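PDB 5MSX: putative endo-1,4-beta-xylanase from Bacteroides thetaiotaomicron VPI-5482, which is a calcium-binding glycoside hydrolase of family 43, probably an arabinofuranosidase that takes part in the breakdown of plant pectin rhamnogalacturonan II by a gut bacterium. Local coordinates for residues I203-Y215 with A226-F238. Residues are numbered along the deposited sequence; the frame is centred on the assembly and turned at random.
Sequences IFFKRKGIYYYLY and AYVMSRVSPMGPF
Tyr211, Tyr213 and Tyr215 pair with Ser230, Val228 and Ala226 as antiparallel hydrogen-bonded pairs. Six backbone bonds join them, from Tyr211 N to Ser230 O at 2.8 Å to Ala226 N to Tyr215 O at 3.0 Å. Strands 210-217 and 224-230 are the two central strands, a hairpin, of a four-stranded antiparallel sheet, a blade of the five-bladed beta-propeller of family 43.

CH-pi contacts lie on one face of the sheet. Pro234 CD sits over the Tyr211 ring, 3.9 Å from its centroid and 21° off the normal. The carbonyl carbon of Ser233 covers the same ring face, nearer the rim. Tyr215 has CG in the crowded position between backbone N and carbonyl carbon (chi1 62°), which folds its ring over Ala226 CB. Further apolar packing brings Phe204 CZ to 3.6 Å from Pro234 CB. Phe204 and Phe238 meet edge to edge.

On the other face, Met229 lies alongside Tyr212. Its CG is 3.7 Å from Tyr212 CE2, and its sulfur makes an oblique Met-aromatic contact. Just past the end of strand 224-230, Ile210 CD1 lies over one face of the Arg231 guanidinium, offset toward its rim.

Among polar groups, Ser230 OG accepts from Val232 N at 2.8 Å in an ST turn and donates to Pro237 O. Tyr211 OH bonds Asp160. A water links Tyr215 OH to Tyr227 O.

With alanine at Tyr211, Pro234 would probably lose the ring packed against its CD, and Asp160 its hydroxyl partner.

Tyr215 lies about 8 Å, side chain to side chain, from Glu200, the predicted proton donor. Directional backbone bonds thus fix the strand register, while Tyr211 and Phe204 hold the 231-238 loop, through Pro234, by apolar packing.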
ATOM      1  N   ILE C 203      -2.382 -24.510   2.768  1.00 13.33           N
ATOM      2  CA  ILE C 203      -1.087 -23.985   3.135  1.00 13.78           C
ATOM      3  C   ILE C 203      -0.388 -23.764   1.830  1.00 14.01           C
ATOM      4  O   ILE C 203      -0.436 -24.636   0.984  1.00 14.04           O
ATOM      5  CB  ILE C 203      -0.273 -25.016   3.985  1.00 14.47           C
ATOM      6  CG1 ILE C 203      -0.979 -25.245   5.340  1.00 14.60           C
ATOM      7  CG2 ILE C 203       1.212 -24.616   4.121  1.00 13.78           C
ATOM      8  CD1 ILE C 203      -0.396 -26.441   6.129  1.00 14.61           C
ATOM      9  N   PHE C 204       0.232 -22.600   1.660  1.00 14.32           N
ATOM     10  CA  PHE C 204       0.984 -22.287   0.442  1.00 14.92           C
ATOM     11  C   PHE C 204       2.299 -21.623   0.805  1.00 15.27           C
ATOM     12  O   PHE C 204       2.351 -20.710   1.663  1.00 14.09           O
ATOM     13  CB  PHE C 204       0.182 -21.367  -0.488  1.00 14.92           C
ATOM     14  CG  PHE C 204       0.828 -21.161  -1.820  1.00 16.41           C
ATOM     15  CD1 PHE C 204       1.773 -20.154  -1.999  1.00 17.10           C
ATOM     16  CD2 PHE C 204       0.515 -21.986  -2.899  1.00 16.11           C
ATOM     17  CE1 PHE C 204       2.388 -19.966  -3.227  1.00 16.97           C
ATOM     18  CE2 PHE C 204       1.130 -21.813  -4.118  1.00 17.49           C
ATOM     19  CZ  PHE C 204       2.071 -20.787  -4.289  1.00 17.44           C
ATOM     20  N   PHE C 205       3.362 -22.079   0.150  1.00 15.99           N
ATOM     21  CA  PHE C 205       4.674 -21.460   0.282  1.00 15.61           C
ATOM     22  C   PHE C 205       5.560 -21.737  -0.939  1.00 16.60           C
ATOM     23  O   PHE C 205       5.304 -22.658  -1.745  1.00 16.01           O
ATOM     24  CB  PHE C 205       5.375 -21.877   1.572  1.00 15.57           C
ATOM     25  CG  PHE C 205       5.721 -23.326   1.623  1.00 16.09           C
ATOM     26  CD1 PHE C 205       4.789 -24.255   2.077  1.00 15.92           C
ATOM     27  CD2 PHE C 205       6.974 -23.784   1.207  1.00 15.63           C
ATOM     28  CE1 PHE C 205       5.117 -25.616   2.112  1.00 16.54           C
ATOM     29  CE2 PHE C 205       7.269 -25.149   1.216  1.00 15.30           C
ATOM     30  CZ  PHE C 205       6.340 -26.050   1.656  1.00 15.56           C
ATOM     31  N   LYS C 206       6.611 -20.927  -1.044  1.00 17.06           N
ATOM     32  CA  LYS C 206       7.566 -21.001  -2.127  1.00 18.57           C
ATOM     33  C   LYS C 206       8.939 -21.332  -1.534  1.00 19.40           C
ATOM     34  O   LYS C 206       9.372 -20.660  -0.617  1.00 20.25           O
ATOM     35  CB  LYS C 206       7.648 -19.666  -2.853  1.00 18.27           C
ATOM     36  CG  LYS C 206       8.523 -19.687  -4.105  1.00 19.98           C
ATOM     37  CD  LYS C 206       8.632 -18.299  -4.723  1.00 20.52           C
ATOM     38  CE  LYS C 206       9.101 -18.348  -6.175  1.00 20.37           C
ATOM     39  NZ  LYS C 206       9.029 -16.956  -6.673  1.00 20.92           N
ATOM     40  N   ARG C 207       9.626 -22.332  -2.082  1.00 19.33           N
ATOM     41  CA  ARG C 207      10.986 -22.654  -1.659  1.00 20.47           C
ATOM     42  C   ARG C 207      11.869 -22.991  -2.865  1.00 20.43           C
ATOM     43  O   ARG C 207      11.537 -23.900  -3.636  1.00 18.24           O
ATOM     44  CB  ARG C 207      10.974 -23.829  -0.684  1.00 21.40           C
ATOM     45  CG  ARG C 207      12.368 -24.354  -0.304  1.00 21.12           C
ATOM     46  CD  ARG C 207      12.260 -25.479   0.694  1.00 20.96           C
ATOM     47  NE  ARG C 207      13.546 -26.045   1.123  1.00 20.77           N
ATOM     48  CZ  ARG C 207      14.254 -26.941   0.428  1.00 22.10           C
ATOM     49  NH1 ARG C 207      13.881 -27.365  -0.786  1.00 20.57           N
ATOM     50  NH2 ARG C 207      15.370 -27.416   0.953  1.00 21.33           N
ATOM     51  N   LYS C 208      12.984 -22.263  -3.011  1.00 22.74           N
ATOM     52  CA  LYS C 208      13.957 -22.494  -4.103  1.00 23.29           C
ATOM     53  C   LYS C 208      13.297 -22.569  -5.468  1.00 22.87           C
ATOM     54  O   LYS C 208      13.501 -23.511  -6.211  1.00 24.22           O
ATOM     55  CB  LYS C 208      14.769 -23.768  -3.823  1.00 26.41           C
ATOM     56  CG  LYS C 208      15.596 -23.639  -2.561  1.00 28.63           C
ATOM     57  CD  LYS C 208      16.377 -24.887  -2.224  1.00 32.56           C
ATOM     58  CE  LYS C 208      17.180 -24.639  -0.954  1.00 36.58           C
ATOM     59  NZ  LYS C 208      18.264 -25.640  -0.746  1.00 39.82           N
ATOM     60  N   GLY C 209      12.445 -21.589  -5.758  1.00 23.21           N
ATOM     61  CA  GLY C 209      11.727 -21.521  -7.026  1.00 22.63           C
ATOM     62  C   GLY C 209      10.547 -22.458  -7.232  1.00 22.69           C
ATOM     63  O   GLY C 209       9.962 -22.442  -8.311  1.00 24.28           O
ATOM     64  N   ILE C 210      10.191 -23.277  -6.234  1.00 20.47           N
ATOM     65  CA  ILE C 210       9.067 -24.190  -6.344  1.00 19.46           C
ATOM     66  C   ILE C 210       7.929 -23.707  -5.428  1.00 17.65           C
ATOM     67  O   ILE C 210       8.148 -23.380  -4.266  1.00 17.19           O
ATOM     68  CB  ILE C 210       9.476 -25.638  -5.994  1.00 20.69           C
ATOM     69  CG1 ILE C 210      10.693 -26.056  -6.833  1.00 22.85           C
ATOM     70  CG2 ILE C 210       8.311 -26.611  -6.195  1.00 19.02           C
ATOM     71  CD1 ILE C 210      11.206 -27.472  -6.554  1.00 22.87           C
ATOM     72  N   TYR C 211       6.735 -23.651  -5.997  1.00 16.87           N
ATOM     73  CA  TYR C 211       5.504 -23.320  -5.313  1.00 17.65           C
ATOM     74  C   TYR C 211       4.836 -24.606  -4.809  1.00 17.26           C
ATOM     75  O   TYR C 211       4.711 -25.568  -5.561  1.00 17.02           O
ATOM     76  CB  TYR C 211       4.558 -22.596  -6.275  1.00 18.69           C
ATOM     77  CG  TYR C 211       5.042 -21.272  -6.833  1.00 18.76           C
ATOM     78  CD1 TYR C 211       5.101 -20.120  -6.033  1.00 19.57           C
ATOM     79  CD2 TYR C 211       5.380 -21.145  -8.173  1.00 19.66           C
ATOM     80  CE1 TYR C 211       5.514 -18.911  -6.550  1.00 18.72           C
ATOM     81  CE2 TYR C 211       5.810 -19.930  -8.700  1.00 19.56           C
ATOM     82  CZ  TYR C 211       5.864 -18.823  -7.896  1.00 19.42           C
ATOM     83  OH  TYR C 211       6.240 -17.613  -8.436  1.00 19.49           O
ATOM     84  N   TYR C 212       4.451 -24.611  -3.531  1.00 16.23           N
ATOM     85  CA  TYR C 212       3.862 -25.766  -2.841  1.00 14.89           C
ATOM     86  C   TYR C 212       2.459 -25.436  -2.383  1.00 14.41           C
ATOM     87  O   TYR C 212       2.261 -24.488  -1.635  1.00 14.11           O
ATOM     88  CB  TYR C 212       4.712 -26.151  -1.630  1.00 15.12           C
ATOM     89  CG  TYR C 212       6.072 -26.665  -1.995  1.00 15.70           C
ATOM     90  CD1 TYR C 212       7.166 -25.799  -2.139  1.00 16.43           C
ATOM     91  CD2 TYR C 212       6.279 -28.012  -2.234  1.00 16.25           C
ATOM     92  CE1 TYR C 212       8.423 -26.270  -2.485  1.00 16.33           C
ATOM     93  CE2 TYR C 212       7.531 -28.486  -2.608  1.00 16.73           C
ATOM     94  CZ  TYR C 212       8.604 -27.614  -2.706  1.00 17.85           C
ATOM     95  OH  TYR C 212       9.860 -28.093  -3.093  1.00 18.51           O
ATOM     96  N   TYR C 213       1.479 -26.207  -2.860  1.00 13.95           N
ATOM     97  CA  TYR C 213       0.097 -26.088  -2.436  1.00 13.93           C
ATOM     98  C   TYR C 213      -0.309 -27.358  -1.682  1.00 14.36           C
ATOM     99  O   TYR C 213      -0.475 -28.414  -2.278  1.00 13.57           O
ATOM    100  CB  TYR C 213      -0.844 -25.874  -3.644  1.00 14.06           C
ATOM    101  CG  TYR C 213      -2.262 -25.783  -3.214  1.00 13.33           C
ATOM    102  CD1 TYR C 213      -2.698 -24.679  -2.538  1.00 13.39           C
ATOM    103  CD2 TYR C 213      -3.160 -26.830  -3.428  1.00 13.72           C
ATOM    104  CE1 TYR C 213      -3.974 -24.604  -2.045  1.00 14.10           C
ATOM    105  CE2 TYR C 213      -4.464 -26.759  -2.957  1.00 13.26           C
ATOM    106  CZ  TYR C 213      -4.862 -25.653  -2.252  1.00 13.98           C
ATOM    107  OH  TYR C 213      -6.141 -25.507  -1.774  1.00 13.75           O
ATOM    108  N   LEU C 214      -0.483 -27.219  -0.377  1.00 14.84           N
ATOM    109  CA  LEU C 214      -0.899 -28.306   0.509  1.00 15.41           C
ATOM    110  C   LEU C 214      -2.351 -28.079   0.859  1.00 14.80           C
ATOM    111  O   LEU C 214      -2.736 -26.945   1.162  1.00 15.88           O
ATOM    112  CB  LEU C 214      -0.074 -28.287   1.827  1.00 15.81           C
ATOM    113  CG  LEU C 214       1.395 -28.739   1.815  1.00 16.15           C
ATOM    114  CD1 LEU C 214       2.252 -27.958   0.845  1.00 16.31           C
ATOM    115  CD2 LEU C 214       1.950 -28.606   3.227  1.00 16.52           C
ATOM    116  N   TYR C 215      -3.129 -29.156   0.866  1.00 14.25           N
ATOM    117  CA  TYR C 215      -4.564 -29.083   1.077  1.00 14.84           C
ATOM    118  C   TYR C 215      -5.023 -30.291   1.921  1.00 14.31           C
ATOM    119  O   TYR C 215      -4.466 -31.384   1.807  1.00 13.48           O
ATOM    120  CB  TYR C 215      -5.258 -29.018  -0.294  1.00 15.40           C
ATOM    121  CG  TYR C 215      -5.042 -30.232  -1.184  1.00 16.47           C
ATOM    122  CD1 TYR C 215      -3.895 -30.366  -1.952  1.00 16.80           C
ATOM    123  CD2 TYR C 215      -5.994 -31.244  -1.253  1.00 17.57           C
ATOM    124  CE1 TYR C 215      -3.685 -31.489  -2.736  1.00 17.40           C
ATOM    125  CE2 TYR C 215      -5.799 -32.374  -2.052  1.00 18.37           C
ATOM    126  CZ  TYR C 215      -4.657 -32.494  -2.783  1.00 18.18           C
ATOM    127  OH  TYR C 215      -4.472 -33.623  -3.550  1.00 18.01           O
ATOM    128  N   ALA C 226      -2.443 -33.543   1.766  1.00 14.38           N
ATOM    129  CA  ALA C 226      -1.853 -33.895   0.487  1.00 15.04           C
ATOM    130  C   ALA C 226      -1.295 -32.628  -0.141  1.00 15.33           C
ATOM    131  O   ALA C 226      -1.479 -31.522   0.408  1.00 15.58           O
ATOM    132  CB  ALA C 226      -2.899 -34.531  -0.401  1.00 15.24           C
ATOM    133  N   TYR C 227      -0.583 -32.758  -1.261  1.00 14.90           N
ATOM    134  CA  TYR C 227      -0.016 -31.576  -1.913  1.00 15.10           C
ATOM    135  C   TYR C 227       0.245 -31.786  -3.400  1.00 15.11           C
ATOM    136  O   TYR C 227       0.230 -32.902  -3.893  1.00 14.06           O
ATOM    137  CB  TYR C 227       1.264 -31.074  -1.213  1.00 15.03           C
ATOM    138  CG  TYR C 227       2.505 -31.779  -1.647  1.00 15.87           C
ATOM    139  CD1 TYR C 227       2.725 -33.109  -1.304  1.00 15.67           C
ATOM    140  CD2 TYR C 227       3.476 -31.138  -2.421  1.00 16.50           C
ATOM    141  CE1 TYR C 227       3.872 -33.778  -1.683  1.00 16.45           C
ATOM    142  CE2 TYR C 227       4.625 -31.814  -2.822  1.00 16.32           C
ATOM    143  CZ  TYR C 227       4.818 -33.133  -2.435  1.00 17.39           C
ATOM    144  OH  TYR C 227       5.965 -33.820  -2.808  1.00 17.65           O
ATOM    145  N   VAL C 228       0.393 -30.647  -4.073  1.00 15.55           N
ATOM    146  CA  VAL C 228       0.849 -30.508  -5.441  1.00 16.33           C
ATOM    147  C   VAL C 228       1.898 -29.385  -5.521  1.00 17.92           C
ATOM    148  O   VAL C 228       2.053 -28.572  -4.583  1.00 17.68           O
ATOM    149  CB  VAL C 228      -0.325 -30.209  -6.419  1.00 16.08           C
ATOM    150  CG1 VAL C 228      -1.279 -31.382  -6.462  1.00 16.48           C
ATOM    151  CG2 VAL C 228      -1.096 -28.932  -6.065  1.00 16.01           C
ATOM    152  N   MET C 229       2.628 -29.359  -6.629  1.00 20.43           N
ATOM    153  CA  MET C 229       3.768 -28.435  -6.823  1.00 22.92           C
ATOM    154  C   MET C 229       3.692 -27.766  -8.169  1.00 23.59           C
ATOM    155  O   MET C 229       3.223 -28.378  -9.129  1.00 21.98           O
ATOM    156  CB  MET C 229       5.080 -29.184  -6.851  1.00 24.76           C
ATOM    157  CG  MET C 229       5.558 -29.673  -5.535  1.00 27.36           C
ATOM    158  SD  MET C 229       6.950 -30.796  -5.805  1.00 30.20           S
ATOM    159  CE  MET C 229       6.238 -32.147  -6.699  1.00 32.45           C
ATOM    160  N   SER C 230       4.188 -26.534  -8.240  1.00 22.63           N
ATOM    161  CA  SER C 230       4.358 -25.873  -9.518  1.00 24.26           C
ATOM    162  C   SER C 230       5.670 -25.140  -9.589  1.00 24.81           C
ATOM    163  O   SER C 230       6.122 -24.553  -8.599  1.00 21.74           O
ATOM    164  CB  SER C 230       3.247 -24.869  -9.738  1.00 24.26           C
ATOM    165  OG  SER C 230       3.525 -24.132 -10.915  1.00 24.37           O
ATOM    166  N   ARG C 231       6.244 -25.152 -10.786  1.00 26.35           N
ATOM    167  CA  ARG C 231       7.369 -24.303 -11.126  1.00 29.83           C
ATOM    168  C   ARG C 231       6.964 -23.140 -12.011  1.00 28.92           C
ATOM    169  O   ARG C 231       7.837 -22.462 -12.512  1.00 33.77           O
ATOM    170  CB  ARG C 231       8.443 -25.124 -11.860  1.00 32.25           C
ATOM    171  CG  ARG C 231       8.972 -26.285 -11.056  1.00 37.07           C
ATOM    172  CD  ARG C 231       9.799 -27.224 -11.905  1.00 41.19           C
ATOM    173  NE  ARG C 231      10.984 -27.607 -11.162  1.00 44.55           N
ATOM    174  CZ  ARG C 231      11.117 -28.689 -10.396  1.00 48.36           C
ATOM    175  NH1 ARG C 231      10.123 -29.573 -10.250  1.00 51.59           N
ATOM    176  NH2 ARG C 231      12.282 -28.890  -9.766  1.00 49.75           N
ATOM    177  N   VAL C 232       5.675 -22.885 -12.194  1.00 27.14           N
ATOM    178  CA  VAL C 232       5.224 -21.833 -13.093  1.00 27.63           C
ATOM    179  C   VAL C 232       4.723 -20.642 -12.300  1.00 27.73           C
ATOM    180  O   VAL C 232       5.302 -19.581 -12.378  1.00 27.81           O
ATOM    181  CB  VAL C 232       4.114 -22.331 -14.061  1.00 28.43           C
ATOM    182  CG1 VAL C 232       3.600 -21.190 -14.936  1.00 28.47           C
ATOM    183  CG2 VAL C 232       4.642 -23.457 -14.931  1.00 30.44           C
ATOM    184  N   SER C 233       3.636 -20.809 -11.549  1.00 26.00           N
ATOM    185  CA  SER C 233       3.058 -19.691 -10.802  1.00 24.58           C
ATOM    186  C   SER C 233       2.249 -20.204  -9.615  1.00 22.26           C
ATOM    187  O   SER C 233       1.929 -21.396  -9.553  1.00 21.12           O
ATOM    188  CB  SER C 233       2.152 -18.836 -11.727  1.00 24.88           C
ATOM    189  OG  SER C 233       0.880 -19.435 -11.905  1.00 25.42           O
ATOM    190  N   PRO C 234       1.886 -19.301  -8.678  1.00 21.17           N
ATOM    191  CA  PRO C 234       0.951 -19.673  -7.584  1.00 20.51           C
ATOM    192  C   PRO C 234      -0.441 -20.125  -8.054  1.00 21.95           C
ATOM    193  O   PRO C 234      -1.140 -20.776  -7.302  1.00 24.84           O
ATOM    194  CB  PRO C 234       0.854 -18.398  -6.748  1.00 19.60           C
ATOM    195  CG  PRO C 234       2.088 -17.619  -7.089  1.00 20.64           C
ATOM    196  CD  PRO C 234       2.382 -17.927  -8.535  1.00 20.38           C
ATOM    197  N   MET C 235      -0.849 -19.800  -9.283  1.00 23.93           N
ATOM    198  CA  MET C 235      -2.094 -20.320  -9.825  1.00 25.45           C
ATOM    199  C   MET C 235      -1.858 -21.461 -10.797  1.00 26.25           C
ATOM    200  O   MET C 235      -2.738 -21.795 -11.547  1.00 29.45           O
ATOM    201  CB  MET C 235      -2.928 -19.178 -10.431  1.00 27.51           C
ATOM    202  CG  MET C 235      -3.358 -18.215  -9.356  1.00 29.33           C
ATOM    203  SD  MET C 235      -4.140 -16.696  -9.908  1.00 33.91           S
ATOM    204  CE  MET C 235      -5.714 -17.307 -10.450  1.00 37.84           C
ATOM    205  N   GLY C 236      -0.680 -22.072 -10.783  1.00 26.34           N
ATOM    206  CA  GLY C 236      -0.426 -23.277 -11.568  1.00 27.40           C
ATOM    207  C   GLY C 236       0.222 -23.014 -12.912  1.00 27.62           C
ATOM    208  O   GLY C 236       0.686 -21.901 -13.150  1.00 27.87           O
ATOM    209  N   PRO C 237       0.295 -24.016 -13.782  1.00 28.18           N
ATOM    210  CA  PRO C 237      -0.225 -25.386 -13.547  1.00 30.15           C
ATOM    211  C   PRO C 237       0.572 -26.192 -12.501  1.00 29.11           C
ATOM    212  O   PRO C 237       1.753 -25.947 -12.296  1.00 28.08           O
ATOM    213  CB  PRO C 237      -0.115 -26.048 -14.936  1.00 29.93           C
ATOM    214  CG  PRO C 237       0.873 -25.205 -15.674  1.00 30.41           C
ATOM    215  CD  PRO C 237       0.619 -23.810 -15.200  1.00 29.43           C
ATOM    216  N   PHE C 238      -0.105 -27.127 -11.848  1.00 28.26           N
ATOM    217  CA  PHE C 238       0.475 -27.903 -10.757  1.00 26.48           C
ATOM    218  C   PHE C 238       0.736 -29.335 -11.192  1.00 26.90           C
ATOM    219  O   PHE C 238       0.128 -29.803 -12.124  1.00 28.35           O
ATOM    220  CB  PHE C 238      -0.451 -27.838  -9.548  1.00 25.78           C
ATOM    221  CG  PHE C 238      -0.460 -26.502  -8.872  1.00 24.72           C
ATOM    222  CD1 PHE C 238       0.542 -26.163  -7.984  1.00 24.30           C
ATOM    223  CD2 PHE C 238      -1.464 -25.570  -9.137  1.00 26.02           C
ATOM    224  CE1 PHE C 238       0.552 -24.919  -7.366  1.00 25.81           C
ATOM    225  CE2 PHE C 238      -1.458 -24.330  -8.530  1.00 24.14           C
ATOM    226  CZ  PHE C 238      -0.449 -24.002  -7.636  1.00 25.81           C
TER
HETATM  227  O   HOH W   1      -1.960 -34.439  -4.282  1.00 23.80           O